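Local coordinates for protein iodotyrosine deiodinase (PDB 6TYK) that removes halogen reductively from halotyrosines such as 3-iodo-L-tyrosine, using FMN as cofactor in a homodimer of the nitroreductase family, at residues I60-F71 / Y138-L149. Numbering follows the deposited sequence.
With FMN (flavin mononucleotide), chain C; IYR (3-iodo-tyrosine), chain D.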
loop_
_atom_site.group_PDB
_atom_site.type_symbol
_atom_site.label_atom_id
_atom_site.label_comp_id
_atom_site.label_asym_id
_atom_site.label_seq_id
_atom_site.Cartn_x
_atom_site.Cartn_y
_atom_site.Cartn_z
ATOM N N ILE A 60 1.692 25.448 1.931
ATOM C CA ILE A 60 2.015 24.131 1.406
ATOM C C ILE A 60 1.987 24.163 -0.114
ATOM O O ILE A 60 2.902 23.669 -0.766
ATOM C CB ILE A 60 1.058 23.060 1.955
ATOM C CG1 ILE A 60 1.340 22.851 3.448
ATOM C CG2 ILE A 60 1.224 21.744 1.198
ATOM C CD1 ILE A 60 0.347 21.956 4.150
ATOM N N ARG A 61 0.955 24.780 -0.676
ATOM C CA ARG A 61 0.841 24.877 -2.124
ATOM C C ARG A 61 2.040 25.575 -2.723
ATOM O O ARG A 61 2.620 25.091 -3.685
ATOM C CB ARG A 61 -0.419 25.632 -2.531
ATOM C CG ARG A 61 -0.554 25.793 -4.039
ATOM C CD ARG A 61 -1.941 26.272 -4.408
ATOM N NE ARG A 61 -2.313 27.466 -3.658
ATOM C CZ ARG A 61 -1.884 28.686 -3.944
ATOM N NH1 ARG A 61 -1.062 28.873 -4.970
ATOM N NH2 ARG A 61 -2.279 29.714 -3.207
ATOM N N ARG A 62 2.403 26.731 -2.177
ATOM C CA ARG A 62 3.489 27.497 -2.769
ATOM C C ARG A 62 4.842 26.801 -2.653
ATOM O O ARG A 62 5.642 26.844 -3.589
ATOM C CB ARG A 62 3.517 28.921 -2.211
ATOM C CG ARG A 62 2.298 29.720 -2.646
ATOM C CD ARG A 62 2.375 31.171 -2.218
ATOM N NE ARG A 62 2.252 31.280 -0.774
ATOM C CZ ARG A 62 1.101 31.420 -0.118
ATOM N NH1 ARG A 62 -0.051 31.508 -0.776
ATOM N NH2 ARG A 62 1.108 31.482 1.202
ATOM N N VAL A 63 5.092 26.150 -1.518
ATOM C CA VAL A 63 6.333 25.400 -1.353
ATOM C C VAL A 63 6.382 24.236 -2.349
ATOM O O VAL A 63 7.407 23.981 -2.990
ATOM C CB VAL A 63 6.501 24.912 0.092
ATOM C CG1 VAL A 63 7.594 23.870 0.182
ATOM C CG2 VAL A 63 6.800 26.097 0.990
ATOM N N CYS A 64 5.260 23.542 -2.496
ATOM C CA CYS A 64 5.195 22.450 -3.452
ATOM C C CYS A 64 5.355 22.949 -4.878
ATOM O O CYS A 64 6.092 22.359 -5.654
ATOM C CB CYS A 64 3.892 21.661 -3.288
ATOM S SG CYS A 64 3.886 20.694 -1.776
ATOM N N GLU A 65 4.680 24.039 -5.215
ATOM C CA GLU A 65 4.755 24.579 -6.574
ATOM C C GLU A 65 6.168 25.003 -6.944
ATOM O O GLU A 65 6.617 24.776 -8.072
ATOM C CB GLU A 65 3.788 25.751 -6.751
ATOM C CG GLU A 65 2.364 25.288 -6.970
ATOM C CD GLU A 65 1.396 26.424 -7.168
ATOM O OE1 GLU A 65 1.792 27.591 -6.964
ATOM O OE2 GLU A 65 0.230 26.147 -7.522
ATOM N N ARG A 66 6.873 25.610 -5.994
ATOM C CA ARG A 66 8.251 26.024 -6.243
ATOM C C ARG A 66 9.108 24.803 -6.569
ATOM O O ARG A 66 9.889 24.796 -7.528
ATOM C CB ARG A 66 8.815 26.756 -5.024
ATOM C CG ARG A 66 10.313 27.002 -5.087
ATOM C CD ARG A 66 10.682 27.933 -6.227
ATOM N NE ARG A 66 10.953 27.222 -7.475
ATOM C CZ ARG A 66 11.386 27.802 -8.591
ATOM N NH1 ARG A 66 11.604 29.112 -8.623
ATOM N NH2 ARG A 66 11.604 27.071 -9.678
ATOM N N SER A 67 8.940 23.766 -5.760
ATOM C CA SER A 67 9.670 22.523 -5.934
ATOM C C SER A 67 9.314 21.881 -7.275
ATOM O O SER A 67 10.192 21.406 -7.996
ATOM C CB SER A 67 9.349 21.571 -4.775
ATOM O OG SER A 67 10.050 20.346 -4.872
ATOM N N GLU A 68 8.025 21.874 -7.605
ATOM C CA GLU A 68 7.569 21.321 -8.878
ATOM C C GLU A 68 8.116 22.116 -10.052
ATOM O O GLU A 68 8.498 21.544 -11.067
ATOM C CB GLU A 68 6.038 21.290 -8.953
ATOM C CG GLU A 68 5.357 20.348 -7.966
ATOM C CD GLU A 68 5.630 18.884 -8.239
ATOM O OE1 GLU A 68 6.478 18.566 -9.109
ATOM O OE2 GLU A 68 4.981 18.051 -7.575
ATOM N N LYS A 69 8.157 23.436 -9.925
ATOM C CA LYS A 69 8.620 24.257 -11.035
ATOM C C LYS A 69 10.047 23.887 -11.411
ATOM O O LYS A 69 10.377 23.740 -12.583
ATOM C CB LYS A 69 8.530 25.734 -10.685
ATOM C CG LYS A 69 8.680 26.631 -11.886
ATOM C CD LYS A 69 8.315 28.055 -11.534
ATOM C CE LYS A 69 8.402 28.950 -12.749
ATOM N NZ LYS A 69 9.817 29.095 -13.182
ATOM N N THR A 70 10.887 23.722 -10.399
ATOM C CA THR A 70 12.275 23.345 -10.610
ATOM C C THR A 70 12.337 21.937 -11.200
ATOM O O THR A 70 13.107 21.661 -12.124
ATOM C CB THR A 70 13.050 23.397 -9.287
ATOM O OG1 THR A 70 13.024 24.737 -8.779
ATOM C CG2 THR A 70 14.486 22.959 -9.481
ATOM N N PHE A 71 11.505 21.052 -10.663
ATOM C CA PHE A 71 11.415 19.686 -11.160
ATOM C C PHE A 71 11.056 19.654 -12.645
ATOM O O PHE A 71 11.709 18.971 -13.434
ATOM C CB PHE A 71 10.396 18.899 -10.331
ATOM C CG PHE A 71 9.986 17.588 -10.945
ATOM C CD1 PHE A 71 10.779 16.461 -10.812
ATOM C CD2 PHE A 71 8.793 17.481 -11.641
ATOM C CE1 PHE A 71 10.396 15.255 -11.376
ATOM C CE2 PHE A 71 8.404 16.279 -12.195
ATOM C CZ PHE A 71 9.206 15.166 -12.063
ATOM N N TYR A 138 -0.456 12.830 -3.830
ATOM C CA TYR A 138 0.443 13.847 -4.324
ATOM C C TYR A 138 1.797 13.736 -3.639
ATOM O O TYR A 138 1.889 13.712 -2.408
ATOM C CB TYR A 138 -0.172 15.232 -4.141
ATOM C CG TYR A 138 0.786 16.304 -4.557
ATOM C CD1 TYR A 138 1.296 16.323 -5.845
ATOM C CD2 TYR A 138 1.235 17.256 -3.653
ATOM C CE1 TYR A 138 2.203 17.274 -6.233
ATOM C CE2 TYR A 138 2.142 18.221 -4.031
ATOM C CZ TYR A 138 2.622 18.224 -5.322
ATOM O OH TYR A 138 3.537 19.172 -5.711
ATOM N N THR A 139 2.840 13.615 -4.446
ATOM C CA THR A 139 4.189 13.422 -3.943
ATOM C C THR A 139 5.109 14.477 -4.547
ATOM O O THR A 139 5.670 14.279 -5.628
ATOM C CB THR A 139 4.708 12.012 -4.268
ATOM O OG1 THR A 139 4.626 11.792 -5.678
ATOM C CG2 THR A 139 3.871 10.954 -3.563
ATOM N N PRO A 140 5.255 15.618 -3.857
ATOM C CA PRO A 140 6.119 16.697 -4.356
ATOM C C PRO A 140 7.579 16.271 -4.325
ATOM O O PRO A 140 7.917 15.303 -3.651
ATOM C CB PRO A 140 5.874 17.829 -3.354
ATOM C CG PRO A 140 5.504 17.118 -2.078
ATOM C CD PRO A 140 4.699 15.913 -2.524
ATOM N N PRO A 141 8.442 16.992 -5.046
ATOM C CA PRO A 141 9.854 16.609 -5.122
ATOM C C PRO A 141 10.570 16.652 -3.776
ATOM O O PRO A 141 11.437 15.811 -3.535
ATOM C CB PRO A 141 10.450 17.647 -6.082
ATOM C CG PRO A 141 9.291 18.136 -6.884
ATOM C CD PRO A 141 8.132 18.133 -5.927
ATOM N N ASP A 142 10.230 17.609 -2.918
ATOM C CA ASP A 142 10.855 17.670 -1.601
ATOM C C ASP A 142 9.843 17.742 -0.466
ATOM O O ASP A 142 9.173 18.755 -0.262
ATOM C CB ASP A 142 11.851 18.826 -1.490
ATOM C CG ASP A 142 12.693 18.744 -0.223
ATOM O OD1 ASP A 142 13.046 17.616 0.186
ATOM O OD2 ASP A 142 12.991 19.802 0.371
ATOM N N PHE A 143 9.763 16.657 0.285
ATOM C CA PHE A 143 8.866 16.581 1.424
ATOM C C PHE A 143 9.382 17.351 2.630
ATOM O O PHE A 143 8.605 17.703 3.516
ATOM C CB PHE A 143 8.662 15.127 1.829
ATOM C CG PHE A 143 7.737 14.363 0.931
ATOM C CD1 PHE A 143 6.371 14.382 1.150
ATOM C CD2 PHE A 143 8.232 13.619 -0.125
ATOM C CE1 PHE A 143 5.506 13.669 0.332
ATOM C CE2 PHE A 143 7.375 12.907 -0.943
ATOM C CZ PHE A 143 6.007 12.930 -0.706
ATOM N N ARG A 144 10.689 17.596 2.681
ATOM C CA ARG A 144 11.282 18.166 3.893
ATOM C C ARG A 144 10.736 19.552 4.215
ATOM O O ARG A 144 10.503 19.878 5.378
ATOM C CB ARG A 144 12.812 18.175 3.816
ATOM C CG ARG A 144 13.411 16.779 3.861
ATOM C CD ARG A 144 14.924 16.786 3.726
ATOM N NE ARG A 144 15.459 15.426 3.745
ATOM C CZ ARG A 144 16.752 15.124 3.690
ATOM N NH1 ARG A 144 17.659 16.091 3.611
ATOM N NH2 ARG A 144 17.140 13.855 3.713
ATOM N N GLU A 145 10.517 20.358 3.184
ATOM C CA GLU A 145 10.002 21.707 3.384
ATOM C C GLU A 145 8.558 21.690 3.875
ATOM O O GLU A 145 8.173 22.488 4.722
ATOM C CB GLU A 145 10.153 22.538 2.105
ATOM C CG GLU A 145 11.607 22.788 1.726
ATOM C CD GLU A 145 11.774 23.381 0.336
ATOM O OE1 GLU A 145 10.932 23.097 -0.544
ATOM O OE2 GLU A 145 12.751 24.133 0.124
ATOM N N VAL A 146 7.761 20.762 3.358
ATOM C CA VAL A 146 6.383 20.635 3.804
ATOM C C VAL A 146 6.357 20.122 5.238
ATOM O O VAL A 146 5.581 20.601 6.063
ATOM C CB VAL A 146 5.564 19.722 2.868
ATOM C CG1 VAL A 146 4.165 19.526 3.420
ATOM C CG2 VAL A 146 5.515 20.323 1.465
ATOM N N GLU A 147 7.230 19.164 5.540
ATOM C CA GLU A 147 7.335 18.642 6.899
ATOM C C GLU A 147 7.591 19.753 7.905
ATOM O O GLU A 147 7.004 19.766 8.984
ATOM C CB GLU A 147 8.449 17.604 6.998
ATOM C CG GLU A 147 8.083 16.245 6.432
ATOM C CD GLU A 147 9.189 15.234 6.635
ATOM O OE1 GLU A 147 10.290 15.629 7.060
ATOM O OE2 GLU A 147 8.974 14.042 6.373
ATOM N N LYS A 148 8.469 20.683 7.544
ATOM C CA LYS A 148 8.824 21.764 8.453
ATOM C C LYS A 148 7.642 22.705 8.659
ATOM O O LYS A 148 7.428 23.211 9.763
ATOM C CB LYS A 148 10.045 22.534 7.935
ATOM C CG LYS A 148 10.506 23.667 8.841
ATOM C CD LYS A 148 11.617 24.462 8.184
ATOM C CE LYS A 148 11.979 25.693 9.000
ATOM N NZ LYS A 148 12.853 26.616 8.232
ATOM N N LEU A 149 6.875 22.932 7.594
ATOM C CA LEU A 149 5.717 23.818 7.665
ATOM C C LEU A 149 4.716 23.368 8.712
ATOM O O LEU A 149 4.042 24.190 9.327
ATOM C CB LEU A 149 5.009 23.912 6.312
ATOM C CG LEU A 149 5.640 24.793 5.249
ATOM C CD1 LEU A 149 4.790 24.720 3.989
ATOM C CD2 LEU A 149 5.733 26.218 5.759
HETATM N N1 FMN C . -0.378 12.360 -9.355
HETATM C C2 FMN C . 0.039 13.657 -9.457
HETATM O O2 FMN C . -0.616 14.446 -10.116
HETATM N N3 FMN C . 1.176 14.082 -8.819
HETATM C C4 FMN C . 1.933 13.215 -8.081
HETATM O O4 FMN C . 2.955 13.629 -7.521
HETATM C C4A FMN C . 1.508 11.889 -7.966
HETATM N N5 FMN C . 2.232 10.994 -7.210
HETATM C C5A FMN C . 1.794 9.687 -7.082
HETATM C C6 FMN C . 2.523 8.801 -6.301
HETATM C C7 FMN C . 2.110 7.488 -6.132
HETATM C C7M FMN C . 2.938 6.571 -5.270
HETATM C C8 FMN C . 0.952 7.057 -6.763
HETATM C C8M FMN C . 0.476 5.637 -6.604
HETATM C C9 FMN C . 0.221 7.945 -7.547
HETATM C C9A FMN C . 0.631 9.266 -7.713
HETATM N N10 FMN C . -0.081 10.164 -8.507
HETATM C C10 FMN C . 0.337 11.473 -8.591
HETATM C "C1'" FMN C . -1.338 9.744 -9.216
HETATM C "C2'" FMN C . -0.984 8.926 -10.478
HETATM O "O2'" FMN C . -0.521 9.763 -11.533
HETATM C "C3'" FMN C . -2.210 8.112 -10.903
HETATM O "O3'" FMN C . -2.470 7.164 -9.885
HETATM C "C4'" FMN C . -2.041 7.399 -12.245
HETATM O "O4'" FMN C . -1.924 8.360 -13.285
HETATM C "C5'" FMN C . -3.229 6.495 -12.533
HETATM O "O5'" FMN C . -4.414 7.258 -12.457
HETATM P P FMN C . -5.848 6.589 -12.734
HETATM O O1P FMN C . -6.821 7.764 -12.699
HETATM O O2P FMN C . -6.168 5.641 -11.612
HETATM O O3P FMN C . -5.802 5.948 -14.107
HETATM N N IYR D . 4.716 15.450 -8.701
HETATM C CA IYR D . 4.666 15.946 -10.052
HETATM C CB IYR D . 4.947 14.925 -11.169
HETATM C CC IYR D . 4.161 13.661 -11.115
HETATM C CD IYR D . 4.754 12.514 -10.588
HETATM C CE IYR D . 4.085 11.291 -10.537
HETATM I IE IYR D . 5.019 9.703 -9.719
HETATM C CF IYR D . 2.786 11.216 -11.048
HETATM O OF IYR D . 2.058 10.061 -11.045
HETATM C CG IYR D . 2.162 12.361 -11.577
HETATM C CH IYR D . 2.854 13.567 -11.622
HETATM C C IYR D . 3.331 16.591 -10.375
HETATM O O IYR D . 3.019 17.240 -11.373
HETATM O OXT IYR D . 2.382 16.417 -9.423
HETATM O O HOH W 1 10.038 24.768 -2.418
#
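The wall of the iodotyrosine pocket, where Glu-68 of helix 54-74 meets Tyr-138 of the loop beside the flavin's O4, illustrates how one carboxylate can serve fold and substrate together. Tyr-138 OH donates to Glu-68 OE2 (2.6 Å) on the anti lone pair, the ring and carboxylate planes lying 43° apart. The same OE2 accepts from the amino N of 3-iodotyrosine at 2.8 Å; Tyr-72 and Lys-92 of the same chain, and Met-41 N of the second subunit, also hydrogen-bond the ligand. Glu-68 reaches both because its chain is bent about the CB-CG bond (chi2 -67°), bringing CD against Pro-141 CD. One residue on, Thr-139 N donates to FMN O4 (3.1 Å), tying the loop to the flavin. Cys-64 SG lies at the edge of the Tyr-138 ring and packs on Val-146 CG2 at 3.6 Å. Pro-141 fits between Ser-67 and Phe-71, with Phe-71 CB on Pro-141 CG. Beyond the prolines, helix 143-149 runs antiparallel to 60-71, the axes 9.6 Å apart. Here Val-63 sends CG1 against Glu-145 CB and CG2 toward Leu-149 CD1, while a water donates to both Val-63 O and Glu-145 OE1. Apolar side chains and one water thus join the two helices, and two donors on OE2, one of them probably an ammonium, would favour an ionised Glu-68 and hold its carboxylate toward the substrate, linking substrate recognition to the loop that also grips the flavin.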